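Local coordinates for putative P450-like enzyme (Streptomyces himastatinicus ATCC 53653, PDB 5Z9J), which binds heme as a member of the cytochrome P450 family and probably works as a monooxygenase in bacterial secondary metabolism, at residues G14-R19 / N37-P42; A315-R320 / K324-D329; A247-C252 / E275-Y280; L251-D254 / Q259-R262; P378-Q383 / G389-P394. One frame throughout, in Å; residues are numbered along the deposited sequence.

Interaction 1 (G14-R19 / N37-P42); sequences GHFWMR and NVYGYP. With TAM (tris(hydroxyethyl)aminomethane), chain F.
Phe-16 drives the rim of its ring into one face of Tyr-39, a T-shaped pair with planes 87° apart and centroids 4.9 Å apart. The leading atom is CZ of Phe-16, 3.5 Å from CD1 of Tyr-39 and set off toward the border of the phenol. A chi1 of 58° places CG of Phe-16 between the backbone N and the carbonyl carbon, and from there the ring reaches across to the strand end. Trp-17 backs this ring, with its CE3 3.7 Å above the centre of one Phe-16 face. The bound TAM molecule, whose pocket Trp-17 also lines, lies at the edge of Tyr-39, where its C6 is 3.3 Å from the Tyr-39 OH. Farther out, the Tyr-39 hydroxyl bonds to Asp-28, Asn-37 bonds to Asp-28 and Trp-311, and Ala-314 packs on both Trp-17 and Tyr-39. A leucine at Tyr-39 would probably leave Phe-16 without its aromatic face and Asp-28 without the phenol hydroxyl. The arrangement is an aromatic-walled ligand pocket, formed where the N-terminal loop meets the end of strand 35-38 in the beta region of the P450 fold.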
# COMPACT_ATOMS: atom_id res chain seq x y z
N GLY A 14 15.21 -3.97 -10.08
CA GLY A 14 15.77 -3.91 -8.75
C GLY A 14 15.29 -5.00 -7.81
O GLY A 14 15.85 -5.17 -6.72
N HIS A 15 14.22 -5.71 -8.18
CA HIS A 15 13.63 -6.69 -7.27
C HIS A 15 14.21 -8.09 -7.42
O HIS A 15 13.52 -9.02 -7.81
CB HIS A 15 12.14 -6.78 -7.45
CG HIS A 15 11.43 -5.50 -7.13
ND1 HIS A 15 10.08 -5.33 -7.34
CD2 HIS A 15 11.89 -4.32 -6.65
CE1 HIS A 15 9.73 -4.11 -6.97
NE2 HIS A 15 10.82 -3.47 -6.57
N PHE A 16 15.48 -8.21 -7.05
CA PHE A 16 16.20 -9.46 -7.23
C PHE A 16 15.53 -10.63 -6.49
O PHE A 16 15.68 -11.80 -6.90
CB PHE A 16 17.67 -9.30 -6.77
CG PHE A 16 17.81 -8.86 -5.33
CD1 PHE A 16 17.81 -9.79 -4.31
CD2 PHE A 16 17.90 -7.51 -4.99
CE1 PHE A 16 17.90 -9.39 -3.01
CE2 PHE A 16 18.02 -7.11 -3.68
CZ PHE A 16 18.00 -8.04 -2.70
N TRP A 17 14.88 -10.36 -5.36
CA TRP A 17 14.28 -11.46 -4.59
C TRP A 17 13.15 -12.17 -5.34
O TRP A 17 12.86 -13.33 -5.08
CB TRP A 17 13.80 -10.96 -3.24
CG TRP A 17 12.78 -9.82 -3.32
CD1 TRP A 17 11.43 -9.94 -3.33
CD2 TRP A 17 13.06 -8.41 -3.40
NE1 TRP A 17 10.83 -8.70 -3.42
CE2 TRP A 17 11.81 -7.75 -3.47
CE3 TRP A 17 14.24 -7.65 -3.42
CZ2 TRP A 17 11.72 -6.35 -3.55
CZ3 TRP A 17 14.13 -6.25 -3.51
CH2 TRP A 17 12.88 -5.62 -3.57
N MET A 18 12.48 -11.44 -6.25
CA MET A 18 11.45 -12.04 -7.10
C MET A 18 11.98 -13.02 -8.15
O MET A 18 11.23 -13.83 -8.69
CB MET A 18 10.65 -10.92 -7.80
CG MET A 18 9.97 -10.01 -6.78
SD MET A 18 8.88 -10.92 -5.64
CE MET A 18 7.76 -11.68 -6.83
N ARG A 19 13.27 -12.92 -8.46
CA ARG A 19 13.94 -13.83 -9.39
C ARG A 19 14.75 -14.92 -8.67
O ARG A 19 15.64 -15.53 -9.26
CB ARG A 19 14.83 -13.02 -10.35
CG ARG A 19 14.02 -12.02 -11.20
CD ARG A 19 14.88 -11.12 -12.11
NE ARG A 19 14.05 -10.23 -12.94
CZ ARG A 19 13.60 -9.01 -12.63
NH1 ARG A 19 13.84 -8.44 -11.45
NH2 ARG A 19 12.86 -8.36 -13.52
N ASN A 37 20.54 0.13 2.07
CA ASN A 37 19.59 -0.96 1.84
C ASN A 37 19.68 -2.06 2.90
O ASN A 37 20.78 -2.50 3.20
CB ASN A 37 19.81 -1.60 0.44
CG ASN A 37 19.57 -0.63 -0.72
OD1 ASN A 37 18.45 -0.18 -0.91
ND2 ASN A 37 20.60 -0.33 -1.50
N VAL A 38 18.55 -2.51 3.45
CA VAL A 38 18.50 -3.68 4.35
C VAL A 38 17.61 -4.78 3.74
O VAL A 38 16.44 -4.49 3.39
CB VAL A 38 17.90 -3.32 5.75
CG1 VAL A 38 17.91 -4.53 6.71
CG2 VAL A 38 18.65 -2.20 6.36
N TYR A 39 18.09 -6.01 3.63
CA TYR A 39 17.31 -7.09 2.99
C TYR A 39 16.95 -8.28 3.95
O TYR A 39 16.14 -9.16 3.59
CB TYR A 39 18.06 -7.65 1.79
CG TYR A 39 18.54 -6.63 0.79
CD1 TYR A 39 17.64 -5.87 0.05
CD2 TYR A 39 19.88 -6.46 0.56
CE1 TYR A 39 18.10 -4.94 -0.87
CE2 TYR A 39 20.34 -5.54 -0.36
CZ TYR A 39 19.43 -4.78 -1.07
OH TYR A 39 19.88 -3.86 -1.99
N GLY A 40 17.51 -8.30 5.16
CA GLY A 40 17.32 -9.44 6.03
C GLY A 40 16.04 -9.31 6.83
O GLY A 40 15.55 -8.18 7.06
N TYR A 41 15.42 -10.44 7.17
CA TYR A 41 14.14 -10.35 7.92
C TYR A 41 14.36 -9.92 9.38
O TYR A 41 13.73 -8.94 9.82
CB TYR A 41 13.34 -11.66 7.82
CG TYR A 41 12.02 -11.69 8.59
CD1 TYR A 41 10.77 -11.42 7.97
CD2 TYR A 41 12.01 -12.00 9.94
CE1 TYR A 41 9.57 -11.49 8.71
CE2 TYR A 41 10.84 -12.05 10.67
CZ TYR A 41 9.64 -11.79 10.05
OH TYR A 41 8.52 -11.86 10.84
N PRO A 42 15.23 -10.61 10.14
CA PRO A 42 15.34 -10.18 11.54
C PRO A 42 15.81 -8.72 11.70
O PRO A 42 15.41 -8.05 12.63
CB PRO A 42 16.40 -11.17 12.16
CG PRO A 42 17.15 -11.67 11.00
CD PRO A 42 16.19 -11.67 9.81
C TAM F . 18.24 -1.44 -5.09
C1 TAM F . 19.62 -2.21 -4.98
C2 TAM F . 17.56 -1.67 -6.45
C3 TAM F . 17.31 -1.89 -3.93
C4 TAM F . 19.71 -3.39 -5.96
C5 TAM F . 16.25 -0.88 -6.46
C6 TAM F . 17.16 -3.43 -3.78
N TAM F . 18.46 -0.01 -4.92
O4 TAM F . 20.32 -2.99 -7.17
O5 TAM F . 16.48 0.33 -5.72
O6 TAM F . 16.43 -3.93 -4.89

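Interaction 2 (A315-R320 / K324-D329); sequences ANRDER and KPDVFD
Arg-317 leans over the turn that carries Pro-325 and Asp-326. Its CB lies 4.1 Å from OD1 of Asp-326, and a bend at chi2 (-56°) then folds the chain back, bringing CD to 3.7 Å from the carbonyl O of Pro-325. At the tip, NH1 gives a hydrogen bond of 3.0 Å to Asp-326 OD1 as part of a salt bridge. The bond is bent, 139° at the hydrogen. The oxygen lies in the plane of the guanidinium, yet the nitrogen comes from above the carboxylate, 46° out of its plane. NH2 turns to another partner, the carbonyl O of Tyr-280, which ties the arginine to the end of helix 270-280. This is the irregular meander region of the P450 fold, which follows the short helix 312-315 and leads toward the cysteine-ligand loop, and here includes two type I turns, 315-318 and 324-327. A methionine in place of Arg-317 would probably leave the Asp-326 carboxylate without its cationic mate and the Tyr-280 carbonyl without this donor. The backbone of Arg-317 also takes part: its O is 3.2 Å from CB of Pro-325, whose CG packs 4.0 Å from CB of Glu-319. The carboxylate of Glu-319 leads elsewhere, to a salt bridge with Arg-22. Next to it, Asp-318 closes an Asx turn, its OD1 accepting from the backbone N of Arg-320 at 2.8 Å.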
# COMPACT_ATOMS: atom_id res chain seq x y z
N ALA A 315 12.93 -9.18 2.70
CA ALA A 315 12.86 -9.79 4.02
C ALA A 315 11.92 -10.97 4.00
O ALA A 315 12.25 -12.03 4.57
CB ALA A 315 12.36 -8.78 5.06
N ASN A 316 10.84 -10.82 3.21
CA ASN A 316 9.83 -11.85 3.08
C ASN A 316 10.32 -13.08 2.34
O ASN A 316 9.60 -14.10 2.32
CB ASN A 316 8.60 -11.31 2.31
CG ASN A 316 7.74 -10.38 3.15
OD1 ASN A 316 7.81 -10.37 4.37
ND2 ASN A 316 6.93 -9.59 2.49
N ARG A 317 11.47 -12.97 1.70
CA ARG A 317 12.05 -14.18 1.07
C ARG A 317 13.23 -14.70 1.90
O ARG A 317 14.00 -15.55 1.43
CB ARG A 317 12.50 -13.89 -0.37
CG ARG A 317 11.39 -13.32 -1.28
CD ARG A 317 10.17 -14.23 -1.32
NE ARG A 317 9.27 -13.89 -2.42
CZ ARG A 317 9.34 -14.47 -3.62
NH1 ARG A 317 10.24 -15.41 -3.87
NH2 ARG A 317 8.49 -14.11 -4.58
N ASP A 318 13.37 -14.23 3.14
CA ASP A 318 14.55 -14.58 3.94
C ASP A 318 14.38 -15.99 4.49
O ASP A 318 13.43 -16.27 5.21
CB ASP A 318 14.82 -13.56 5.08
CG ASP A 318 16.17 -13.81 5.80
OD1 ASP A 318 16.73 -14.92 5.67
OD2 ASP A 318 16.70 -12.90 6.46
N GLU A 319 15.29 -16.87 4.07
CA GLU A 319 15.28 -18.27 4.45
C GLU A 319 15.58 -18.51 5.94
O GLU A 319 15.31 -19.59 6.45
CB GLU A 319 16.26 -19.05 3.57
CG GLU A 319 17.69 -18.63 3.84
CD GLU A 319 18.70 -19.26 2.88
OE1 GLU A 319 18.37 -20.22 2.14
OE2 GLU A 319 19.88 -18.82 2.94
N ARG A 320 16.16 -17.52 6.64
CA ARG A 320 16.35 -17.58 8.09
C ARG A 320 14.97 -17.45 8.80
O ARG A 320 14.83 -17.81 9.97
CB ARG A 320 17.28 -16.46 8.59
CG ARG A 320 18.76 -16.56 8.14
CD ARG A 320 19.57 -15.32 8.59
NE ARG A 320 18.99 -14.11 7.96
CZ ARG A 320 19.26 -12.85 8.32
NH1 ARG A 320 20.15 -12.58 9.28
NH2 ARG A 320 18.63 -11.83 7.69
N LYS A 324 11.67 -22.72 2.75
CA LYS A 324 11.45 -22.71 1.31
C LYS A 324 10.77 -21.40 0.89
O LYS A 324 9.63 -21.43 0.46
CB LYS A 324 10.63 -23.90 0.88
CG LYS A 324 11.51 -25.13 0.72
CD LYS A 324 11.36 -25.78 -0.62
CE LYS A 324 10.03 -26.51 -0.69
NZ LYS A 324 9.69 -26.94 -2.08
N PRO A 325 11.44 -20.26 1.13
CA PRO A 325 10.82 -18.96 0.98
C PRO A 325 10.43 -18.68 -0.47
O PRO A 325 9.63 -17.80 -0.72
CB PRO A 325 11.92 -17.99 1.44
CG PRO A 325 13.13 -18.63 1.11
CD PRO A 325 12.89 -20.12 1.38
N ASP A 326 11.05 -19.37 -1.42
CA ASP A 326 10.70 -19.11 -2.82
C ASP A 326 9.56 -20.01 -3.32
O ASP A 326 9.18 -19.98 -4.50
CB ASP A 326 11.96 -19.24 -3.70
CG ASP A 326 12.96 -18.11 -3.47
OD1 ASP A 326 12.56 -17.07 -2.88
OD2 ASP A 326 14.13 -18.23 -3.90
N VAL A 327 8.99 -20.79 -2.41
CA VAL A 327 7.85 -21.62 -2.75
C VAL A 327 6.56 -20.90 -2.36
O VAL A 327 6.45 -20.40 -1.25
CB VAL A 327 7.86 -22.92 -2.02
CG1 VAL A 327 6.56 -23.66 -2.24
CG2 VAL A 327 9.07 -23.81 -2.48
N PHE A 328 5.60 -20.90 -3.27
CA PHE A 328 4.29 -20.30 -2.96
C PHE A 328 3.41 -21.33 -2.26
O PHE A 328 3.02 -22.33 -2.86
CB PHE A 328 3.61 -19.82 -4.20
CG PHE A 328 2.42 -18.91 -3.90
CD1 PHE A 328 2.59 -17.56 -3.88
CD2 PHE A 328 1.18 -19.44 -3.61
CE1 PHE A 328 1.50 -16.68 -3.60
CE2 PHE A 328 0.06 -18.56 -3.34
CZ PHE A 328 0.27 -17.20 -3.32
N ASP A 329 3.10 -21.10 -0.99
CA ASP A 329 2.28 -22.07 -0.23
C ASP A 329 0.99 -21.42 0.22
O ASP A 329 1.00 -20.69 1.20
CB ASP A 329 3.09 -22.56 0.97
CG ASP A 329 2.39 -23.63 1.76
OD1 ASP A 329 1.16 -23.74 1.67
OD2 ASP A 329 3.09 -24.43 2.44

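Interaction 3 (A247-C252 / E275-Y280); sequences ANTMLC and EESMRY
Ser-277 has OG anti to its own backbone N (chi1 -165°), while Thr-249 holds OG1 beside its N (chi1 -61°), and the two hydroxyls meet between the helices with OG and OG1 2.7 Å apart. OG1 of Thr-249 is also bonded to the carbonyl of Leu-245. A water also bridges the helices, accepting from ND2 of Asn-248 at 2.9 Å and bonded to Ser-277 OG at 3.2 Å; OD1 of Asn-248 accepts from the backbone N of Val-390. One turn along, SG of Cys-252 approaches the Tyr-280 ring obliquely, 4.0 Å from CD2. Small side chains thus let the backbones come close, CA of Thr-249 lying 5.6 Å from CA of Ser-277, while the segment axes cross at 93°. Away from this interface, Arg-279 grips Glu-276 side-on through NE and NH2, the latter 2.9 Å from OE2, and Arg-332 also binds this carboxylate. Sequence and geometry identify the ExxR motif of the P450 helix K, here packed across the C-terminal half of helix I.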
# COMPACT_ATOMS: atom_id res chain seq x y z
N ALA A 247 -4.93 -8.62 -7.64
CA ALA A 247 -4.46 -9.07 -8.94
C ALA A 247 -3.25 -10.04 -8.81
O ALA A 247 -3.21 -11.06 -9.48
CB ALA A 247 -4.13 -7.89 -9.78
N ASN A 248 -2.31 -9.74 -7.93
CA ASN A 248 -1.15 -10.68 -7.71
C ASN A 248 -1.65 -12.03 -7.34
O ASN A 248 -1.12 -13.06 -7.81
CB ASN A 248 -0.28 -10.20 -6.56
CG ASN A 248 0.45 -8.94 -6.86
OD1 ASN A 248 0.51 -8.49 -8.00
ND2 ASN A 248 0.96 -8.33 -5.83
N THR A 249 -2.68 -12.04 -6.49
CA THR A 249 -3.22 -13.29 -5.99
C THR A 249 -3.83 -14.14 -7.13
O THR A 249 -3.51 -15.35 -7.25
CB THR A 249 -4.25 -13.08 -4.85
OG1 THR A 249 -3.63 -12.43 -3.72
CG2 THR A 249 -4.82 -14.41 -4.44
N MET A 250 -4.63 -13.54 -8.00
CA MET A 250 -5.15 -14.25 -9.14
C MET A 250 -4.04 -14.68 -10.10
O MET A 250 -4.14 -15.74 -10.70
CB MET A 250 -6.16 -13.39 -9.91
CG MET A 250 -7.30 -12.88 -9.04
SD MET A 250 -8.12 -14.13 -7.99
CE MET A 250 -8.79 -15.25 -9.21
N LEU A 251 -3.00 -13.86 -10.26
CA LEU A 251 -1.85 -14.22 -11.11
C LEU A 251 -1.11 -15.43 -10.56
O LEU A 251 -0.69 -16.30 -11.33
CB LEU A 251 -0.88 -13.07 -11.22
CG LEU A 251 0.45 -13.44 -11.86
CD1 LEU A 251 0.26 -13.75 -13.34
CD2 LEU A 251 1.50 -12.33 -11.70
N CYS A 252 -0.92 -15.45 -9.25
CA CYS A 252 -0.23 -16.57 -8.59
C CYS A 252 -1.01 -17.92 -8.63
O CYS A 252 -0.44 -19.01 -8.77
CB CYS A 252 0.11 -16.14 -7.15
SG CYS A 252 1.47 -14.96 -7.09
N GLU A 275 -2.47 -13.77 2.67
CA GLU A 275 -1.27 -13.45 3.45
C GLU A 275 -0.03 -13.91 2.72
O GLU A 275 0.97 -13.22 2.71
CB GLU A 275 -1.31 -14.11 4.83
CG GLU A 275 -2.40 -13.68 5.78
CD GLU A 275 -2.38 -12.21 6.10
OE1 GLU A 275 -1.29 -11.70 6.47
OE2 GLU A 275 -3.43 -11.55 5.96
N GLU A 276 -0.12 -15.09 2.09
CA GLU A 276 1.04 -15.65 1.37
C GLU A 276 1.27 -14.86 0.08
O GLU A 276 2.40 -14.71 -0.38
CB GLU A 276 0.85 -17.14 1.09
CG GLU A 276 1.89 -17.82 0.22
CD GLU A 276 3.24 -18.01 0.94
OE1 GLU A 276 3.56 -17.27 1.91
OE2 GLU A 276 3.90 -19.02 0.62
N SER A 277 0.19 -14.33 -0.49
CA SER A 277 0.30 -13.47 -1.65
C SER A 277 1.13 -12.23 -1.25
O SER A 277 1.90 -11.70 -2.05
CB SER A 277 -1.11 -13.02 -2.16
OG SER A 277 -0.97 -12.49 -3.45
N MET A 278 0.85 -11.71 -0.06
CA MET A 278 1.58 -10.56 0.49
C MET A 278 3.04 -10.90 0.78
O MET A 278 3.96 -10.14 0.52
CB MET A 278 0.86 -10.03 1.73
CG MET A 278 -0.39 -9.11 1.31
SD MET A 278 -1.07 -8.31 2.77
CE MET A 278 -1.90 -9.65 3.50
N ARG A 279 3.27 -12.10 1.27
CA ARG A 279 4.66 -12.43 1.57
C ARG A 279 5.47 -12.47 0.28
O ARG A 279 6.47 -11.77 0.15
CB ARG A 279 4.74 -13.76 2.31
CG ARG A 279 6.16 -14.06 2.75
CD ARG A 279 6.21 -15.51 3.18
NE ARG A 279 5.93 -16.48 2.12
CZ ARG A 279 6.83 -16.92 1.24
NH1 ARG A 279 8.08 -16.44 1.26
NH2 ARG A 279 6.49 -17.83 0.34
N TYR A 280 4.90 -13.18 -0.70
CA TYR A 280 5.56 -13.60 -1.95
C TYR A 280 5.69 -12.50 -3.00
O TYR A 280 6.67 -12.46 -3.76
CB TYR A 280 4.80 -14.81 -2.52
CG TYR A 280 5.35 -15.39 -3.79
CD1 TYR A 280 6.29 -16.41 -3.74
CD2 TYR A 280 4.94 -14.91 -5.04
CE1 TYR A 280 6.81 -16.95 -4.89
CE2 TYR A 280 5.46 -15.46 -6.21
CZ TYR A 280 6.40 -16.49 -6.11
OH TYR A 280 6.96 -17.07 -7.21
O HOH W 1 0.17 -9.55 -3.29

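Interaction 4 (L251-D254 / Q259-R262); sequences LCLD and QDAR
The carboxylate of Asp-260 is the flat group that meets Leu-253. Its OD1 lies against the leucine, 3.6 Å from CB and 3.8 Å from CD2, and the two side chains cross at about a right angle. The other oxygen, OD2, forms a salt bridge with Arg-264 one turn along the same helix, which probably offsets the charge of a carboxylate lying on an apolar side chain. With CG anti to the backbone N (chi1 -178°), Asp-260 turns this group across the leucine, and its CB rests 3.2 Å from the carbonyl O of Leu-253. CD2 of Leu-253 also reaches the backbone beyond, 3.8 Å from CA of Asp-260. No hydrogen bond spans the contact; it relies on close backbones, the CA atoms of Leu-253 and Asp-260 being 4.8 Å apart. A pair of flat groups meets within helix 257-265: the Gln-259 amide stands at the edge of the Arg-262 guanidinium, near its plane, and NH1 of Arg-262 makes a weak bond of 2.9 Å to OE1 of Gln-259. Both ends have further partners, Ala-330 N for the amide oxygen and Asp-329 for the arginine. Leu-273 of helix 270-280 packs on Leu-253 as well. The whole is a tight turn between two consecutive helices, in P450 terms the junction where the long I-helix gives way to the short J-helix.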
# COMPACT_ATOMS: atom_id res chain seq x y z
N LEU A 251 -3.00 -13.86 -10.26
CA LEU A 251 -1.85 -14.22 -11.11
C LEU A 251 -1.11 -15.43 -10.56
O LEU A 251 -0.69 -16.30 -11.33
CB LEU A 251 -0.88 -13.07 -11.22
CG LEU A 251 0.45 -13.44 -11.86
CD1 LEU A 251 0.26 -13.75 -13.34
CD2 LEU A 251 1.50 -12.33 -11.70
N CYS A 252 -0.92 -15.45 -9.25
CA CYS A 252 -0.23 -16.57 -8.59
C CYS A 252 -1.01 -17.92 -8.63
O CYS A 252 -0.44 -19.01 -8.77
CB CYS A 252 0.11 -16.14 -7.15
SG CYS A 252 1.47 -14.96 -7.09
N LEU A 253 -2.32 -17.86 -8.44
CA LEU A 253 -3.22 -18.97 -8.60
C LEU A 253 -3.14 -19.55 -10.03
O LEU A 253 -3.18 -20.76 -10.23
CB LEU A 253 -4.66 -18.53 -8.31
CG LEU A 253 -5.02 -18.27 -6.85
CD1 LEU A 253 -6.42 -17.72 -6.77
CD2 LEU A 253 -4.94 -19.51 -6.06
N ASP A 254 -3.16 -18.66 -11.02
CA ASP A 254 -3.02 -19.09 -12.40
C ASP A 254 -1.68 -19.79 -12.62
O ASP A 254 -1.60 -20.79 -13.31
CB ASP A 254 -3.15 -17.92 -13.36
CG ASP A 254 -3.03 -18.33 -14.83
OD1 ASP A 254 -4.06 -18.51 -15.50
OD2 ASP A 254 -1.89 -18.47 -15.32
N GLN A 259 -1.55 -25.04 -6.21
CA GLN A 259 -2.07 -24.22 -5.13
C GLN A 259 -3.50 -23.77 -5.42
O GLN A 259 -4.35 -23.67 -4.53
CB GLN A 259 -1.19 -22.99 -4.92
CG GLN A 259 0.20 -23.33 -4.52
CD GLN A 259 0.22 -24.29 -3.32
OE1 GLN A 259 -0.29 -23.97 -2.25
NE2 GLN A 259 0.78 -25.46 -3.51
N ASP A 260 -3.76 -23.51 -6.69
CA ASP A 260 -5.10 -23.16 -7.15
C ASP A 260 -6.10 -24.28 -6.84
O ASP A 260 -7.22 -24.02 -6.37
CB ASP A 260 -5.04 -22.85 -8.64
CG ASP A 260 -6.37 -22.41 -9.22
OD1 ASP A 260 -6.87 -21.34 -8.82
OD2 ASP A 260 -6.88 -23.10 -10.12
N ALA A 261 -5.68 -25.53 -7.10
CA ALA A 261 -6.53 -26.67 -6.84
C ALA A 261 -6.84 -26.75 -5.35
O ALA A 261 -7.95 -27.10 -4.96
CB ALA A 261 -5.88 -28.00 -7.34
N ARG A 262 -5.83 -26.51 -4.52
CA ARG A 262 -6.01 -26.61 -3.07
C ARG A 262 -7.07 -25.64 -2.61
O ARG A 262 -7.92 -26.01 -1.81
CB ARG A 262 -4.71 -26.32 -2.31
CG ARG A 262 -3.64 -27.41 -2.38
CD ARG A 262 -2.36 -26.89 -1.70
NE ARG A 262 -2.49 -26.73 -0.25
CZ ARG A 262 -1.55 -26.22 0.54
NH1 ARG A 262 -0.45 -25.71 0.01
NH2 ARG A 262 -1.76 -26.13 1.84

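Interaction 5 (P378-Q383 / G389-P394)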
# COMPACT_ATOMS: atom_id res chain seq x y z
N PRO A 378 0.88 -11.26 -21.63
CA PRO A 378 1.34 -11.33 -20.24
C PRO A 378 1.05 -10.06 -19.45
O PRO A 378 0.89 -9.02 -20.06
CB PRO A 378 2.87 -11.50 -20.39
CG PRO A 378 3.05 -12.10 -21.75
CD PRO A 378 1.97 -11.49 -22.59
N PRO A 379 1.04 -10.15 -18.11
CA PRO A 379 0.86 -8.97 -17.27
C PRO A 379 2.07 -8.04 -17.31
O PRO A 379 3.18 -8.45 -17.71
CB PRO A 379 0.72 -9.55 -15.87
CG PRO A 379 1.50 -10.93 -15.93
CD PRO A 379 1.37 -11.38 -17.36
N THR A 380 1.85 -6.77 -16.96
CA THR A 380 2.97 -5.87 -16.66
C THR A 380 2.95 -5.55 -15.18
O THR A 380 1.90 -5.64 -14.52
CB THR A 380 2.97 -4.58 -17.43
OG1 THR A 380 1.81 -3.83 -17.06
CG2 THR A 380 2.98 -4.84 -18.88
N PHE A 381 4.14 -5.27 -14.65
CA PHE A 381 4.31 -4.92 -13.26
C PHE A 381 4.42 -3.44 -13.06
O PHE A 381 4.88 -2.69 -13.95
CB PHE A 381 5.52 -5.69 -12.71
CG PHE A 381 5.25 -7.14 -12.62
CD1 PHE A 381 5.29 -7.92 -13.75
CD2 PHE A 381 4.74 -7.68 -11.45
CE1 PHE A 381 4.95 -9.26 -13.70
CE2 PHE A 381 4.39 -9.02 -11.40
CZ PHE A 381 4.48 -9.79 -12.52
N LEU A 382 3.97 -3.00 -11.90
CA LEU A 382 3.94 -1.57 -11.59
C LEU A 382 5.36 -0.99 -11.57
O LEU A 382 6.30 -1.58 -11.02
CB LEU A 382 3.21 -1.33 -10.28
CG LEU A 382 2.97 0.13 -9.90
CD1 LEU A 382 2.00 0.71 -10.90
CD2 LEU A 382 2.38 0.23 -8.51
N GLN A 383 5.51 0.13 -12.28
CA GLN A 383 6.80 0.76 -12.53
C GLN A 383 7.25 1.62 -11.34
O GLN A 383 7.71 2.74 -11.51
CB GLN A 383 6.66 1.66 -13.77
CG GLN A 383 6.23 0.88 -14.99
CD GLN A 383 7.27 -0.13 -15.39
OE1 GLN A 383 8.31 0.22 -15.93
NE2 GLN A 383 7.02 -1.40 -15.06
N GLY A 389 4.15 -5.64 -7.70
CA GLY A 389 2.84 -6.12 -8.11
C GLY A 389 2.51 -5.81 -9.55
O GLY A 389 3.25 -5.07 -10.18
N VAL A 390 1.41 -6.36 -10.06
CA VAL A 390 1.05 -6.23 -11.46
C VAL A 390 0.30 -4.90 -11.66
O VAL A 390 -0.41 -4.50 -10.77
CB VAL A 390 0.18 -7.40 -11.95
CG1 VAL A 390 0.96 -8.76 -11.86
CG2 VAL A 390 -1.12 -7.47 -11.19
N ALA A 391 0.59 -4.20 -12.75
CA ALA A 391 -0.15 -2.98 -13.15
C ALA A 391 -1.27 -3.28 -14.15
O ALA A 391 -2.29 -2.56 -14.24
CB ALA A 391 0.82 -1.96 -13.74
N THR A 392 -1.06 -4.35 -14.91
CA THR A 392 -2.01 -4.83 -15.92
C THR A 392 -2.12 -6.31 -15.80
O THR A 392 -1.09 -7.01 -15.69
CB THR A 392 -1.52 -4.54 -17.36
OG1 THR A 392 -0.26 -5.21 -17.58
CG2 THR A 392 -1.33 -3.09 -17.58
N LEU A 393 -3.34 -6.83 -15.82
CA LEU A 393 -3.47 -8.28 -15.85
C LEU A 393 -4.55 -8.71 -16.82
O LEU A 393 -5.71 -8.93 -16.40
CB LEU A 393 -3.72 -8.84 -14.45
CG LEU A 393 -3.82 -10.37 -14.31
CD1 LEU A 393 -2.62 -11.11 -14.91
CD2 LEU A 393 -4.02 -10.70 -12.83
N PRO A 394 -4.20 -8.84 -18.11
CA PRO A 394 -5.15 -9.37 -19.09
C PRO A 394 -5.60 -10.76 -18.74
O PRO A 394 -4.75 -11.66 -18.46
CB PRO A 394 -4.36 -9.39 -20.40
CG PRO A 394 -3.30 -8.42 -20.21
CD PRO A 394 -2.94 -8.45 -18.74
O HOH W 2 -0.02 -6.65 -19.92
O HOH W 3 6.01 -3.81 -9.16
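A classic beta bulge interrupts the antiparallel pairing of these two C-terminal segments: Ala-391 and Thr-392 both face Thr-380. The carbonyl O of Thr-380 accepts from Ala-391 N at 2.6 Å and from Thr-392 N at 3.3 Å, both donors arriving from the same face of its plane. Thr-380 N returns a bond to Thr-392 O, and past the bulge Leu-382 N reaches Gly-389 O at 2.8 Å, nearly straight at 169°. The threonine side chains share one face, where their OG1 atoms are hydrogen-bonded at 2.5 Å; a water links Thr-392 OG1 to Pro-378 O. Apolar groups also meet: CE2 of Phe-381 lies 3.5 Å from CG1 of Val-390, and Pro-379 CB is 3.8 Å from CD1 of Leu-393. Helix 240-255 packs on Pro-379, Leu-382 and Val-390, helix 125-130 covers Val-390 and Leu-393, and strand 392-396 continues as the middle strand of a sheet between 122-124 and 372-373.

Overall arrangement
Interactions 3 and 4 both start from helix 240-255 and share Leu-251 and Cys-252, so two successive helices are packed on it. Both are buried, yet interaction 3 has hydroxyls and a water at its centre while interaction 4 has no hydrogen bond across it. Interaction 5 is partly buried and backbone-paired; it meets the same helix through Val-390 N and Asn-248 OD1, 3.1 Å apart. Interaction 2 is a surface contact that combines a salt bridge with proline packing, joined to interaction 3 by Asp-329 N and Glu-276 OE2 (2.7 Å) and to interaction 1 by Tyr-41 N and Asp-318 OD2 (2.9 Å). Interaction 1, an aromatic pair beside a bound ligand, does not touch interactions 4 and 5.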